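Long-range contacts in sporulation-control protein spo0M (Bacillus subtilis, PDB 5CL2), which controls the expression of spo0A and is required for cells to pass the morphological stage 0 of sporulation: residues Gln40-Ile45 with Leu112-Gly117; Asp46-Thr51 with Ile68-Val73. One frame throughout, in Å; residues are numbered along the deposited sequence.

Strand 40-57 runs through both contacts: its first part, Gln40-Ile45, pairs with Leu112-Gly117 in interaction 1, and the continuation, Asp46-Thr51, pairs with Ile68-Val73 in interaction 2, on its other edge. The two centres lie about 17 Å apart, and the contacts meet where the ring of Tyr44 forms a cation-pi contact with Arg72. Both are partly buried and hold an arginine-aspartate pair; one face of the sheet bears Ile42, Ile45, Leu112 and Ile114 in interaction 1, and Leu47, Leu49 and Phe71, beside His69, in interaction 2. Interaction 1, near a strand end, has three exposed residues; interaction 2, in a beta hairpin, has one, five backbone bonds against three, and a bulge at one end.

Interaction 1. Residues Gln40-Ile45 with Leu112-Gly117; sequences QDIRYI and LDIQGG
Arg43 and Asp113 carry the polar part of this contact through a two-nitrogen, side-on salt bridge. Arg43 NE donates to Asp113 OD1 at 2.8 Å and Arg43 NH2 to Asp113 OD2 at 2.8 Å, the latter almost straight (173°). Both oxygens lie near the guanidinium plane, yet the nitrogens approach from above the carboxylate, the two planes being 45° apart. With Asp113 CG anti to its backbone N (chi1 -177°), the carbon that bears both oxygens is placed within reach of Arg43. Asp113 CB lies over one face of the Tyr44 ring, 3.6 Å from the centroid, as a CH-pi contact, while Tyr44 OH hydrogen-bonds Asp111. An alanine in place of Asp113 would keep this CB contact but would probably leave the Arg43 guanidinium without its carboxylate mate and freer to turn.

Backbone bonds join the two segments: Gln115 N to Asp41 O (2.9 Å), Arg43 N to Asp113 O (2.9 Å) and Asp113 N to Tyr44 O (3.1 Å).

The apolar contacts lie on the other face, where Ile42 CG1 meets Ile114 CG1 at 4.0 Å and Ile45 CD1 reaches Leu112 CD1 at 3.8 Å. Beyond them, Ile45 and Leu112 touch Val33 of strand 26-34. Antiparallel pairing with one polar and one apolar face, the latter packed on a second sheet, is typical of a beta sandwich, consistent with the arrestin-like clan of this family.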
# COMPACT_ATOMS: atom_id res chain seq x y z
N GLN A 40 18.44 34.08 8.86
CA GLN A 40 18.76 32.79 8.25
C GLN A 40 17.90 32.47 7.05
O GLN A 40 16.78 32.97 6.90
CB GLN A 40 18.69 31.67 9.28
CG GLN A 40 19.56 31.89 10.50
CD GLN A 40 19.57 30.70 11.43
OE1 GLN A 40 18.59 30.44 12.11
NE2 GLN A 40 20.69 29.97 11.46
N ASP A 41 18.46 31.62 6.19
CA ASP A 41 17.80 31.15 4.99
C ASP A 41 17.20 29.79 5.27
O ASP A 41 17.93 28.83 5.52
CB ASP A 41 18.77 31.06 3.82
CG ASP A 41 19.18 32.42 3.30
OD1 ASP A 41 18.36 33.38 3.32
OD2 ASP A 41 20.35 32.54 2.87
N ILE A 42 15.88 29.73 5.24
CA ILE A 42 15.15 28.50 5.47
C ILE A 42 14.77 27.82 4.14
O ILE A 42 14.11 28.41 3.30
CB ILE A 42 13.91 28.80 6.32
CG1 ILE A 42 14.38 29.08 7.76
CG2 ILE A 42 12.91 27.60 6.23
CD1 ILE A 42 13.46 29.94 8.60
N ARG A 43 15.19 26.57 3.96
CA ARG A 43 14.95 25.86 2.69
C ARG A 43 13.50 25.38 2.57
O ARG A 43 12.88 25.55 1.53
CB ARG A 43 15.94 24.71 2.54
CG ARG A 43 17.38 25.24 2.44
CD ARG A 43 18.38 24.23 1.93
NE ARG A 43 18.24 22.94 2.58
CZ ARG A 43 18.67 21.79 2.07
NH1 ARG A 43 19.27 21.79 0.88
NH2 ARG A 43 18.51 20.65 2.74
N TYR A 44 12.91 24.91 3.66
CA TYR A 44 11.54 24.44 3.62
C TYR A 44 11.08 24.09 5.02
O TYR A 44 11.89 23.90 5.91
CB TYR A 44 11.41 23.17 2.70
CG TYR A 44 12.20 21.98 3.21
CD1 TYR A 44 11.68 21.17 4.23
CD2 TYR A 44 13.46 21.65 2.70
CE1 TYR A 44 12.38 20.08 4.72
CE2 TYR A 44 14.18 20.54 3.19
CZ TYR A 44 13.62 19.77 4.21
OH TYR A 44 14.29 18.68 4.75
N ILE A 45 9.76 23.97 5.19
CA ILE A 45 9.18 23.38 6.38
C ILE A 45 8.28 22.21 5.97
O ILE A 45 7.28 22.40 5.25
CB ILE A 45 8.36 24.40 7.19
CG1 ILE A 45 9.20 25.64 7.55
CG2 ILE A 45 7.76 23.75 8.45
CD1 ILE A 45 8.39 26.71 8.23
N LEU A 112 12.11 21.81 10.14
CA LEU A 112 12.45 23.10 9.52
C LEU A 112 13.91 23.06 9.11
O LEU A 112 14.80 23.04 9.95
CB LEU A 112 12.16 24.28 10.47
CG LEU A 112 12.58 25.69 10.06
CD1 LEU A 112 11.52 26.72 10.43
CD2 LEU A 112 13.86 26.04 10.73
N ASP A 113 14.16 23.02 7.80
CA ASP A 113 15.50 22.83 7.30
C ASP A 113 16.12 24.20 7.04
O ASP A 113 15.54 25.02 6.35
CB ASP A 113 15.48 21.96 6.03
CG ASP A 113 16.86 21.66 5.49
OD1 ASP A 113 17.67 22.60 5.30
OD2 ASP A 113 17.15 20.47 5.23
N ILE A 114 17.28 24.43 7.63
CA ILE A 114 17.95 25.72 7.52
C ILE A 114 19.22 25.49 6.74
O ILE A 114 19.95 24.52 7.01
CB ILE A 114 18.29 26.33 8.90
CG1 ILE A 114 17.02 26.69 9.66
CG2 ILE A 114 19.17 27.58 8.74
CD1 ILE A 114 17.28 27.14 11.09
N GLN A 115 19.49 26.34 5.76
CA GLN A 115 20.69 26.11 4.99
C GLN A 115 21.91 26.60 5.77
O GLN A 115 22.06 27.77 6.08
CB GLN A 115 20.61 26.81 3.64
CG GLN A 115 21.84 26.60 2.81
CD GLN A 115 21.74 27.22 1.46
OE1 GLN A 115 21.39 28.39 1.34
NE2 GLN A 115 22.04 26.45 0.42
N GLY A 116 22.75 25.63 6.13
CA GLY A 116 24.05 25.84 6.74
C GLY A 116 24.29 26.80 7.89
O GLY A 116 25.19 27.61 7.77
N GLY A 117 23.58 26.77 9.02
CA GLY A 117 22.39 26.01 9.36
C GLY A 117 22.57 24.78 10.24
O GLY A 117 23.38 23.88 9.99

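Interaction 2. Residues Asp46-Thr51 with Ile68-Val73; sequences DLQLST and IHSFRV
Asp46-Thr51 and Ile68-Val73 pair antiparallel, their strand axes 4.8 Å apart at an angle of 175°, with Leu47-Phe71 and Leu49-His69 as hydrogen-bonded pairs. Leu47 N donates to Phe71 O at 3.1 Å, and Phe71 N returns a bond to Leu47 O. At the other end a classic beta bulge sets Ile68 and His69 against the single residue Leu49: Leu49 O accepts from Ile68 N (2.7 Å) and from His69 N, both donors on the same face of its carbonyl plane.

Arg72 grips Asp46 side-on. Its NE meets Asp46 OD1 at 2.8 Å and its NH2 meets Asp46 OD2 at 3.0 Å, each bond close to straight and on the syn side of its oxygen. The guanidinium and carboxylate planes are 23° apart; the arginine chain is bent at chi2 and chi3, and the carboxylate lies at the guanidinium edge. Gln48 and Ser70 lie on this same face.

On the opposite face Leu47 and Phe71 extend alongside each other in one direction, with Leu47 CB 3.6 Å from Phe71 CE1. Both rest on Phe89 of strand 84-92, in the facing sheet. Val73 and Ile68, where the chain turns corners, add apolar contacts: Val73 CG2 touches Leu47 CG at 3.6 Å, and Ile68 CG2 packs against Leu49 CD2 at 3.7 Å.

The chemistry thus divides by face: Leu47 and Phe71 pack toward the facing sheet, while the other face bears an ion pair with modestly tilted planes, whose two bonds, with the cation-pi contact of Arg72 to Tyr44, would probably favour a fixed arginine orientation.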
# COMPACT_ATOMS: atom_id res chain seq x y z
N ASP A 46 8.65 21.01 6.45
CA ASP A 46 7.91 19.76 6.23
C ASP A 46 7.27 19.32 7.53
O ASP A 46 7.78 19.60 8.62
CB ASP A 46 8.83 18.62 5.72
CG ASP A 46 9.18 18.75 4.23
OD1 ASP A 46 8.58 19.58 3.52
OD2 ASP A 46 10.12 18.04 3.78
N LEU A 47 6.12 18.65 7.39
CA LEU A 47 5.45 17.95 8.47
C LEU A 47 5.49 16.46 8.16
O LEU A 47 5.35 16.06 7.00
CB LEU A 47 3.99 18.38 8.59
CG LEU A 47 3.68 19.65 9.37
CD1 LEU A 47 2.28 19.58 9.95
CD2 LEU A 47 4.75 19.98 10.40
N GLN A 48 5.66 15.64 9.20
CA GLN A 48 5.64 14.19 9.04
C GLN A 48 4.77 13.56 10.09
O GLN A 48 4.91 13.86 11.28
CB GLN A 48 7.02 13.56 9.15
CG GLN A 48 8.13 14.34 8.51
CD GLN A 48 9.04 13.43 7.71
OE1 GLN A 48 9.35 12.31 8.14
NE2 GLN A 48 9.47 13.90 6.53
N LEU A 49 3.92 12.64 9.65
CA LEU A 49 3.13 11.81 10.56
C LEU A 49 3.87 10.49 10.67
O LEU A 49 4.22 9.88 9.66
CB LEU A 49 1.70 11.63 10.03
CG LEU A 49 0.64 11.04 10.97
CD1 LEU A 49 0.17 12.06 12.02
CD2 LEU A 49 -0.53 10.49 10.18
N SER A 50 4.18 10.07 11.88
CA SER A 50 4.97 8.86 12.03
C SER A 50 4.57 8.02 13.23
O SER A 50 3.87 8.46 14.14
CB SER A 50 6.45 9.18 12.15
OG SER A 50 6.66 9.90 13.33
N THR A 51 5.00 6.77 13.18
CA THR A 51 4.77 5.88 14.30
C THR A 51 5.97 4.95 14.35
O THR A 51 6.99 5.25 13.71
CB THR A 51 3.43 5.12 14.16
OG1 THR A 51 3.14 4.46 15.40
CG2 THR A 51 3.44 4.14 13.00
N ILE A 68 4.14 7.71 8.14
CA ILE A 68 2.77 7.47 7.68
C ILE A 68 2.36 8.43 6.57
O ILE A 68 1.63 8.07 5.61
CB ILE A 68 1.78 7.59 8.84
CG1 ILE A 68 2.04 6.52 9.88
CG2 ILE A 68 0.36 7.45 8.36
CD1 ILE A 68 1.32 6.77 11.20
N HIS A 69 2.76 9.68 6.72
CA HIS A 69 2.43 10.71 5.75
C HIS A 69 3.46 11.81 5.81
O HIS A 69 4.02 12.08 6.87
CB HIS A 69 1.04 11.26 6.00
CG HIS A 69 0.62 12.32 5.04
ND1 HIS A 69 0.48 12.06 3.69
CD2 HIS A 69 0.28 13.60 5.22
CE1 HIS A 69 0.07 13.16 3.08
NE2 HIS A 69 -0.06 14.12 3.99
N SER A 70 3.70 12.45 4.68
CA SER A 70 4.68 13.52 4.64
C SER A 70 4.23 14.53 3.60
O SER A 70 3.67 14.14 2.59
CB SER A 70 6.07 12.95 4.32
OG SER A 70 7.03 13.97 4.26
N PHE A 71 4.40 15.83 3.89
CA PHE A 71 4.13 16.88 2.91
C PHE A 71 4.85 18.19 3.27
O PHE A 71 5.27 18.39 4.42
CB PHE A 71 2.62 17.14 2.79
CG PHE A 71 2.05 17.93 3.92
CD1 PHE A 71 1.80 17.33 5.14
CD2 PHE A 71 1.78 19.28 3.77
CE1 PHE A 71 1.27 18.07 6.19
CE2 PHE A 71 1.25 20.03 4.81
CZ PHE A 71 1.00 19.43 6.03
N ARG A 72 4.98 19.09 2.30
CA ARG A 72 5.73 20.35 2.52
C ARG A 72 4.82 21.50 2.96
O ARG A 72 3.92 21.89 2.24
CB ARG A 72 6.49 20.73 1.25
CG ARG A 72 7.24 22.07 1.33
CD ARG A 72 8.56 21.95 0.59
NE ARG A 72 9.34 20.87 1.18
CZ ARG A 72 10.52 20.45 0.75
NH1 ARG A 72 11.08 20.98 -0.33
NH2 ARG A 72 11.13 19.47 1.40
N VAL A 73 5.07 22.04 4.14
CA VAL A 73 4.25 23.16 4.61
C VAL A 73 4.64 24.41 3.82
O VAL A 73 3.78 25.15 3.34
CB VAL A 73 4.39 23.40 6.12
CG1 VAL A 73 3.70 24.69 6.52
CG2 VAL A 73 3.83 22.21 6.90